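PDB 6ZZB: SAG family member (Sag19) from Eimeria tenella, which is of unknown function but is a major surface antigen of the parasite, apparently related in fold to the CAP protein superfamily. Local coordinates for residues E51-I56 / F136-L141; P124-P129 / A140-T145; V191-T196 / L206-I211. One frame throughout, in Å; residues are numbered along the deposited sequence. Where two conformers were deposited one is given.

Interaction 1: E51-I56 / F136-L141; sequences EDCLAI and FNCNAL
Cys53 and Cys138 form the tight part of this contact: their disulfide, SG to SG 2.0 Å and twisted 106° about the S-S bond, ties helix 50-61 to the first turn of helix 138-155. The sulfurs arrive differently, Cys138 SG anti to its backbone N (chi1 -160°), Cys53 SG beside its own. Phe136 turns its ring edge to the bridge, CZ lying 4.2 Å from Cys53 SG; the sulfur sits near the ring plane, an edge-on sulfur-aromatic contact. The next rim atom, Phe136 CE2, meets Asp52 OD2 at 3.2 Å. These side chains approach tip to tip, carboxylate and ring 42° apart, and the weakly positive C-H rim probably suits the carboxylate oxygen.

Toward solvent the packing gives way to water, and no direct hydrogen bond crosses between the segments. One water donates to Asp52 O and accepts from Ile56 N, standing in for the helical bond missing at the kink; in one of the two conformers of Asn139 it also donates to Asn139 OD1. A second water donates to Asp52 O and accepts from Asn139 N at 3.2 Å. Asn139 has an alternative conformer, so its side-chain contacts, including OD1 against Ile56 CB, are less certain. Asn137 N-caps the second helix, its OD1 accepting from Ala140 N at 3.1 Å.

On the inner side Cys53 rests on Cys193 of strand 190-196 and on Ile142 of helix 138-155, while Phe136 packs on Ala195, on Leu206 of strand 203-211 and on Phe130.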
loop_
_atom_site.group_PDB
_atom_site.type_symbol
_atom_site.label_atom_id
_atom_site.label_comp_id
_atom_site.label_asym_id
_atom_site.label_seq_id
_atom_site.Cartn_x
_atom_site.Cartn_y
_atom_site.Cartn_z
ATOM N N GLU A 51 13.780 -3.067 -0.084
ATOM C CA GLU A 51 14.588 -4.004 -0.903
ATOM C C GLU A 51 13.937 -5.390 -0.959
ATOM O O GLU A 51 14.238 -6.143 -1.896
ATOM C CB GLU A 51 16.003 -4.120 -0.337
ATOM C CG GLU A 51 16.835 -2.871 -0.488
ATOM C CD GLU A 51 16.635 -1.789 0.544
ATOM O OE1 GLU A 51 15.928 -2.036 1.543
ATOM O OE2 GLU A 51 17.176 -0.699 0.337
ATOM N N ASP A 52 13.171 -5.785 0.041
ATOM C CA ASP A 52 12.501 -7.097 0.041
ATOM C C ASP A 52 11.309 -7.088 -0.913
ATOM O O ASP A 52 10.872 -8.201 -1.297
ATOM C CB ASP A 52 12.048 -7.474 1.444
ATOM C CG ASP A 52 11.853 -8.967 1.581
ATOM O OD1 ASP A 52 12.786 -9.714 1.198
ATOM O OD2 ASP A 52 10.740 -9.393 1.967
ATOM N N CYS A 53 10.750 -5.934 -1.217
ATOM C CA CYS A 53 9.465 -5.817 -1.955
ATOM C C CYS A 53 9.658 -5.293 -3.378
ATOM O O CYS A 53 8.733 -5.456 -4.195
ATOM C CB CYS A 53 8.529 -4.882 -1.203
ATOM S SG CYS A 53 8.040 -5.460 0.442
ATOM N N LEU A 54 10.760 -4.604 -3.713
ATOM C CA LEU A 54 10.825 -3.834 -4.980
ATOM C C LEU A 54 10.845 -4.803 -6.174
ATOM O O LEU A 54 10.242 -4.444 -7.178
ATOM C CB LEU A 54 12.046 -2.913 -4.940
ATOM C CG LEU A 54 12.089 -1.756 -5.925
ATOM C CD1 LEU A 54 10.813 -0.945 -5.927
ATOM C CD2 LEU A 54 13.285 -0.862 -5.588
ATOM N N ALA A 55 11.449 -5.973 -6.043
ATOM C CA ALA A 55 11.504 -6.955 -7.156
ATOM C C ALA A 55 10.086 -7.362 -7.553
ATOM O O ALA A 55 9.788 -7.332 -8.763
ATOM C CB ALA A 55 12.328 -8.161 -6.790
ATOM N N ILE A 56 9.260 -7.769 -6.592
ATOM C CA ILE A 56 7.881 -8.229 -6.940
ATOM C C ILE A 56 7.079 -7.033 -7.458
ATOM O O ILE A 56 6.338 -7.192 -8.449
ATOM C CB ILE A 56 7.188 -8.971 -5.785
ATOM C CG1 ILE A 56 5.826 -9.526 -6.228
ATOM C CG2 ILE A 56 7.005 -8.123 -4.539
ATOM C CD1 ILE A 56 5.885 -10.398 -7.444
ATOM N N PHE A 136 7.165 -13.066 7.544
ATOM C CA PHE A 136 6.994 -11.994 6.522
ATOM C C PHE A 136 7.563 -12.482 5.195
ATOM O O PHE A 136 8.747 -12.867 5.155
ATOM C CB PHE A 136 7.717 -10.700 6.919
ATOM C CG PHE A 136 7.625 -9.608 5.889
ATOM C CD1 PHE A 136 6.476 -8.842 5.790
ATOM C CD2 PHE A 136 8.642 -9.344 4.991
ATOM C CE1 PHE A 136 6.341 -7.861 4.835
ATOM C CE2 PHE A 136 8.527 -8.352 4.047
ATOM C CZ PHE A 136 7.376 -7.593 3.972
ATOM N N ASN A 137 6.767 -12.453 4.112
ATOM C CA ASN A 137 7.206 -12.817 2.749
ATOM C C ASN A 137 6.621 -11.765 1.800
ATOM O O ASN A 137 5.424 -11.866 1.507
ATOM C CB ASN A 137 6.759 -14.243 2.434
ATOM C CG ASN A 137 7.111 -14.720 1.045
ATOM O OD1 ASN A 137 7.504 -13.949 0.171
ATOM N ND2 ASN A 137 7.018 -16.032 0.859
ATOM N N CYS A 138 7.393 -10.764 1.440
ATOM C CA CYS A 138 6.838 -9.617 0.667
ATOM C C CYS A 138 6.318 -10.140 -0.674
ATOM O O CYS A 138 5.236 -9.718 -1.120
ATOM C CB CYS A 138 7.802 -8.472 0.398
ATOM S SG CYS A 138 6.819 -7.005 0.002
ATOM N N ASN A 139 7.048 -11.034 -1.337
ATOM C CA ASN A 139 6.626 -11.632 -2.626
ATOM C C ASN A 139 5.254 -12.266 -2.496
ATOM O O ASN A 139 4.357 -11.942 -3.329
ATOM C CB ASN A 139 7.596 -12.707 -3.093
ATOM C CG ASN A 139 8.849 -12.061 -3.611
ATOM O OD1 ASN A 139 8.952 -10.842 -3.594
ATOM N ND2 ASN A 139 9.790 -12.864 -4.062
ATOM N N ALA A 140 5.048 -13.100 -1.493
ATOM C CA ALA A 140 3.766 -13.794 -1.310
ATOM C C ALA A 140 2.676 -12.761 -0.986
ATOM O O ALA A 140 1.579 -12.862 -1.531
ATOM C CB ALA A 140 3.838 -14.857 -0.254
ATOM N N LEU A 141 2.928 -11.834 -0.068
ATOM C CA LEU A 141 1.888 -10.879 0.351
ATOM C C LEU A 141 1.480 -10.004 -0.831
ATOM O O LEU A 141 0.238 -9.800 -1.026
ATOM C CB LEU A 141 2.429 -10.013 1.474
ATOM C CG LEU A 141 2.634 -10.748 2.798
ATOM C CD1 LEU A 141 3.365 -9.821 3.766
ATOM C CD2 LEU A 141 1.332 -11.232 3.397
HETATM O O HOH W 1 10.456 -8.601 -4.068
HETATM O O HOH W 2 10.207 -10.994 -0.785
#

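Interaction 2: P124-P129 / A140-T145; sequences PGLVIP and ALIQAT
Ile128 is the main bump of this contact, and the hollow it fills is lined by Leu141, Ile142 and Thr145 of helix 138-155. Its chain is extended (chi2 174°), which carries CD1 away from strand 126-131 and onto the helix surface. There the methyl lies 3.5 Å from Leu141 O, 3.7 Å from Thr145 CG2 and 4.2 Å from Ile142 CG1, so it meets the side of a helical turn as well as the side chains rising from it. Leu141 O is already taken within the helix by Thr145 N, so the methyl rests on an acceptor whose backbone bond is made. The other branch of Ile128 points to a second place: CG2 meets Leu141 CD2 at 4.0 Å, and the forked isoleucine thus straddles Leu141, one arm against its carbonyl and CB, the other against the end of its side chain.

Leu126, two residues earlier and on the same side of the strand, adds a shallower bump. Its CD1 touches Thr145 CG2 at 4.2 Å and Ile142 CG1 at 4.3 Å. Thr145 CG2 is therefore shared by Leu126 and Ile128, and it occupies the position between the backbone N and carbonyl carbon, while OG1 turns anti to the N (chi1 -156°). That hydroxyl is hydrogen-bonded to Asn176 and Asn179 of helix 175-183, which also packs against Leu126 and Ile128.

No hydrogen bond joins the two segments; the side chains meet through carbon atoms, with Ile128 CD1 also against the Leu141 carbonyl. Strand and helix axes pass 9.7 Å apart at 110°, a crosswise packing of one layer on the next, consistent with the alpha-beta-alpha sandwich of CAP-like proteins.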
loop_
_atom_site.group_PDB
_atom_site.type_symbol
_atom_site.label_atom_id
_atom_site.label_comp_id
_atom_site.label_asym_id
_atom_site.label_seq_id
_atom_site.Cartn_x
_atom_site.Cartn_y
_atom_site.Cartn_z
ATOM N N PRO A 124 -2.089 7.271 2.285
ATOM C CA PRO A 124 -2.238 6.649 0.977
ATOM C C PRO A 124 -1.073 5.717 0.685
ATOM O O PRO A 124 0.083 6.123 0.826
ATOM C CB PRO A 124 -2.267 7.819 -0.001
ATOM C CG PRO A 124 -1.644 8.957 0.721
ATOM C CD PRO A 124 -1.789 8.711 2.200
ATOM N N GLY A 125 -1.373 4.481 0.376
ATOM C CA GLY A 125 -0.371 3.515 -0.024
ATOM C C GLY A 125 -0.942 2.133 -0.026
ATOM O O GLY A 125 -2.168 1.948 0.124
ATOM N N LEU A 126 -0.079 1.156 -0.229
ATOM C CA LEU A 126 -0.405 -0.279 -0.105
ATOM C C LEU A 126 -0.427 -0.655 1.367
ATOM O O LEU A 126 0.484 -0.287 2.119
ATOM C CB LEU A 126 0.594 -1.104 -0.911
ATOM C CG LEU A 126 0.528 -2.619 -0.752
ATOM C CD1 LEU A 126 0.970 -3.289 -2.046
ATOM C CD2 LEU A 126 1.360 -3.072 0.450
ATOM N N VAL A 127 -1.468 -1.378 1.761
ATOM C CA VAL A 127 -1.644 -1.833 3.153
ATOM C C VAL A 127 -1.938 -3.317 3.134
ATOM O O VAL A 127 -2.954 -3.710 2.544
ATOM C CB VAL A 127 -2.764 -1.059 3.852
ATOM C CG1 VAL A 127 -2.956 -1.507 5.282
ATOM C CG2 VAL A 127 -2.522 0.423 3.776
ATOM N N ILE A 128 -1.143 -4.126 3.821
ATOM C CA ILE A 128 -1.423 -5.576 3.947
ATOM C C ILE A 128 -1.211 -6.003 5.388
ATOM O O ILE A 128 -0.073 -6.093 5.851
ATOM C CB ILE A 128 -0.565 -6.421 3.002
ATOM C CG1 ILE A 128 -0.718 -6.005 1.547
ATOM C CG2 ILE A 128 -0.888 -7.887 3.209
ATOM C CD1 ILE A 128 0.211 -6.713 0.587
ATOM N N PRO A 129 -2.290 -6.299 6.126
ATOM C CA PRO A 129 -2.140 -6.945 7.427
ATOM C C PRO A 129 -1.762 -8.414 7.240
ATOM O O PRO A 129 -2.115 -9.009 6.229
ATOM C CB PRO A 129 -3.526 -6.821 8.054
ATOM C CG PRO A 129 -4.280 -5.836 7.189
ATOM C CD PRO A 129 -3.690 -6.000 5.802
ATOM N N ALA A 140 5.048 -13.100 -1.493
ATOM C CA ALA A 140 3.766 -13.794 -1.310
ATOM C C ALA A 140 2.676 -12.761 -0.986
ATOM O O ALA A 140 1.579 -12.862 -1.531
ATOM C CB ALA A 140 3.838 -14.857 -0.254
ATOM N N LEU A 141 2.928 -11.834 -0.068
ATOM C CA LEU A 141 1.888 -10.879 0.351
ATOM C C LEU A 141 1.480 -10.004 -0.831
ATOM O O LEU A 141 0.238 -9.800 -1.026
ATOM C CB LEU A 141 2.429 -10.013 1.474
ATOM C CG LEU A 141 2.634 -10.748 2.798
ATOM C CD1 LEU A 141 3.365 -9.821 3.766
ATOM C CD2 LEU A 141 1.332 -11.232 3.397
ATOM N N ILE A 142 2.423 -9.439 -1.570
ATOM C CA ILE A 142 2.073 -8.511 -2.666
ATOM C C ILE A 142 1.480 -9.314 -3.826
ATOM O O ILE A 142 0.501 -8.844 -4.420
ATOM C CB ILE A 142 3.266 -7.627 -3.032
ATOM C CG1 ILE A 142 3.562 -6.674 -1.867
ATOM C CG2 ILE A 142 3.009 -6.903 -4.333
ATOM C CD1 ILE A 142 4.605 -5.619 -2.158
ATOM N N GLN A 143 1.992 -10.496 -4.133
ATOM C CA GLN A 143 1.338 -11.280 -5.210
ATOM C C GLN A 143 -0.117 -11.531 -4.804
ATOM O O GLN A 143 -0.990 -11.453 -5.669
ATOM C CB GLN A 143 2.065 -12.599 -5.437
ATOM C CG GLN A 143 1.456 -13.429 -6.565
ATOM C CD GLN A 143 1.441 -12.733 -7.905
ATOM O OE1 GLN A 143 0.389 -12.324 -8.425
ATOM N NE2 GLN A 143 2.603 -12.578 -8.494
ATOM N N ALA A 144 -0.411 -11.876 -3.560
ATOM C CA ALA A 144 -1.773 -12.238 -3.152
ATOM C C ALA A 144 -2.656 -10.995 -3.268
ATOM O O ALA A 144 -3.819 -11.126 -3.700
ATOM C CB ALA A 144 -1.805 -12.815 -1.771
ATOM N N THR A 145 -2.193 -9.807 -2.849
ATOM C CA THR A 145 -3.058 -8.609 -2.921
ATOM C C THR A 145 -3.282 -8.267 -4.377
ATOM O O THR A 145 -4.390 -7.787 -4.730
ATOM C CB THR A 145 -2.491 -7.436 -2.098
ATOM O OG1 THR A 145 -3.567 -6.563 -1.746
ATOM C CG2 THR A 145 -1.409 -6.649 -2.791
#

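Interaction 3: V191-T196 / L206-I211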
loop_
_atom_site.group_PDB
_atom_site.type_symbol
_atom_site.label_atom_id
_atom_site.label_comp_id
_atom_site.label_asym_id
_atom_site.label_seq_id
_atom_site.Cartn_x
_atom_site.Cartn_y
_atom_site.Cartn_z
ATOM N N VAL A 191 8.975 4.109 -4.186
ATOM C CA VAL A 191 8.222 3.423 -3.107
ATOM C C VAL A 191 9.119 3.194 -1.904
ATOM O O VAL A 191 10.305 2.933 -2.052
ATOM C CB VAL A 191 7.582 2.135 -3.642
ATOM C CG1 VAL A 191 8.619 1.106 -4.060
ATOM C CG2 VAL A 191 6.599 1.517 -2.646
ATOM N N SER A 192 8.540 3.334 -0.717
ATOM C CA SER A 192 9.173 2.950 0.552
ATOM C C SER A 192 8.246 1.997 1.294
ATOM O O SER A 192 7.106 2.395 1.560
ATOM C CB SER A 192 9.462 4.163 1.377
ATOM O OG SER A 192 10.066 3.775 2.611
ATOM N N CYS A 193 8.721 0.811 1.613
ATOM C CA CYS A 193 7.906 -0.207 2.300
ATOM C C CYS A 193 8.473 -0.477 3.685
ATOM O O CYS A 193 9.691 -0.433 3.886
ATOM C CB CYS A 193 7.910 -1.517 1.539
ATOM S SG CYS A 193 7.152 -1.446 -0.116
ATOM N N ALA A 194 7.600 -0.789 4.630
ATOM C CA ALA A 194 8.016 -1.178 5.975
ATOM C C ALA A 194 6.959 -2.077 6.572
ATOM O O ALA A 194 5.773 -1.996 6.170
ATOM C CB ALA A 194 8.241 0.033 6.843
ATOM N N ALA A 195 7.332 -2.916 7.510
ATOM C CA ALA A 195 6.355 -3.797 8.170
ATOM C C ALA A 195 6.671 -3.871 9.645
ATOM O O ALA A 195 7.861 -3.919 10.025
ATOM C CB ALA A 195 6.376 -5.172 7.584
ATOM N N THR A 196 5.640 -3.911 10.462
ATOM C CA THR A 196 5.878 -4.280 11.870
ATOM C C THR A 196 6.381 -5.716 11.947
ATOM O O THR A 196 6.036 -6.555 11.116
ATOM C CB THR A 196 4.635 -4.048 12.722
ATOM O OG1 THR A 196 3.574 -4.894 12.305
ATOM C CG2 THR A 196 4.195 -2.600 12.697
ATOM N N LEU A 206 2.148 -4.489 6.828
ATOM C CA LEU A 206 3.031 -3.989 5.757
ATOM C C LEU A 206 2.402 -2.749 5.171
ATOM O O LEU A 206 1.222 -2.800 4.753
ATOM C CB LEU A 206 3.199 -5.069 4.699
ATOM C CG LEU A 206 3.880 -4.632 3.401
ATOM C CD1 LEU A 206 5.322 -4.237 3.629
ATOM C CD2 LEU A 206 3.810 -5.747 2.388
ATOM N N PHE A 207 3.173 -1.680 5.086
ATOM C CA PHE A 207 2.755 -0.427 4.440
ATOM C C PHE A 207 3.794 -0.053 3.413
ATOM O O PHE A 207 4.979 0.013 3.758
ATOM C CB PHE A 207 2.598 0.687 5.461
ATOM C CG PHE A 207 2.163 1.992 4.864
ATOM C CD1 PHE A 207 0.859 2.118 4.419
ATOM C CD2 PHE A 207 3.020 3.077 4.742
ATOM C CE1 PHE A 207 0.430 3.311 3.852
ATOM C CE2 PHE A 207 2.581 4.244 4.133
ATOM C CZ PHE A 207 1.295 4.353 3.717
ATOM N N CYS A 208 3.367 0.244 2.202
ATOM C CA CYS A 208 4.254 0.806 1.166
ATOM C C CYS A 208 3.705 2.154 0.731
ATOM O O CYS A 208 2.550 2.240 0.278
ATOM C CB CYS A 208 4.366 -0.108 -0.033
ATOM S SG CYS A 208 5.086 -1.736 0.247
ATOM N N TYR A 209 4.537 3.180 0.826
ATOM C CA TYR A 209 4.199 4.541 0.410
ATOM C C TYR A 209 4.774 4.787 -0.974
ATOM O O TYR A 209 5.988 4.615 -1.166
ATOM C CB TYR A 209 4.746 5.588 1.386
ATOM C CG TYR A 209 4.248 6.960 1.041
ATOM C CD1 TYR A 209 2.968 7.322 1.389
ATOM C CD2 TYR A 209 4.990 7.879 0.328
ATOM C CE1 TYR A 209 2.425 8.529 1.022
ATOM C CE2 TYR A 209 4.483 9.111 -0.005
ATOM C CZ TYR A 209 3.199 9.455 0.365
ATOM O OH TYR A 209 2.672 10.671 0.064
ATOM N N PHE A 210 3.917 5.181 -1.903
ATOM C CA PHE A 210 4.295 5.493 -3.290
ATOM C C PHE A 210 4.334 7.006 -3.473
ATOM O O PHE A 210 3.422 7.704 -3.067
ATOM C CB PHE A 210 3.293 4.868 -4.256
ATOM C CG PHE A 210 3.265 3.363 -4.197
ATOM C CD1 PHE A 210 2.563 2.693 -3.193
ATOM C CD2 PHE A 210 3.940 2.591 -5.130
ATOM C CE1 PHE A 210 2.551 1.317 -3.120
ATOM C CE2 PHE A 210 3.909 1.204 -5.067
ATOM C CZ PHE A 210 3.218 0.561 -4.066
ATOM N N ILE A 211 5.409 7.482 -4.114
ATOM C CA ILE A 211 5.551 8.890 -4.540
ATOM C C ILE A 211 5.373 8.868 -6.048
ATOM O O ILE A 211 6.149 8.178 -6.710
ATOM C CB ILE A 211 6.912 9.457 -4.115
ATOM C CG1 ILE A 211 7.151 9.301 -2.615
ATOM C CG2 ILE A 211 7.050 10.909 -4.587
ATOM C CD1 ILE A 211 8.474 9.879 -2.157
#
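Cys193 and Cys208 face each other as an antiparallel non-hydrogen-bonded pair and are joined across the strands by a disulfide, SG to SG 2.1 Å with a chi3 of 108°. Both sulfurs stand beside their own backbone N, in nearly the same rotation (chi1 -64° in Cys193).

Backbone hydrogen bonds flank the bridge. Ser192 and Tyr209 exchange two, Tyr209 N reaching Ser192 O at 2.8 Å; Ala194 and Phe207 exchange two more, Phe207 N reaching Ala194 O at 2.8 Å. CA-H...O contacts fill in between, as from Val191 CA to Tyr209 O at 3.2 Å. This is a beta hairpin, strands 190-196 and 203-211, within the mixed sheet, probably the middle layer of a CAP-like sandwich.

Apolar contacts gather on the disulfide's face. Val191 CG2 sits over the centre of the Phe210 ring, 3.7 Å from its centroid, in a CH-pi contact, and also touches Cys208 CB at 3.8 Å. Farther along, Leu206 CD1 lies against Ala195 CB at 4.2 Å. From the opposite face, bearing Ser192, Ala194, Phe207 and Tyr209, Tyr209 OH hydrogen-bonds to Ser83 of helix 77-86.

In the fold
Interactions 1 and 2 lie on successive parts of helix 138-155, their centres about 9 Å apart, and share Ala140 and Leu141; Ile142 also packs on helix 50-61, its CD1 4.1 Å from Cys53 CB. Interaction 3 is the hairpin next to strand 126-131 in the same sheet, and interaction 1 packs on it. It adjoins interaction 2 through neighbouring strands, with Ile128 N 2.9 Å from Leu206 O and Leu126 N 2.9 Å from Cys208 O. It meets interaction 1 where the two disulfides come close, Cys53 CB lying 3.9 Å from Cys193 SG, and where Leu54 CD1 lies 3.5 Å from Val191 CG1; the centres of these contacts are about 11 Å apart.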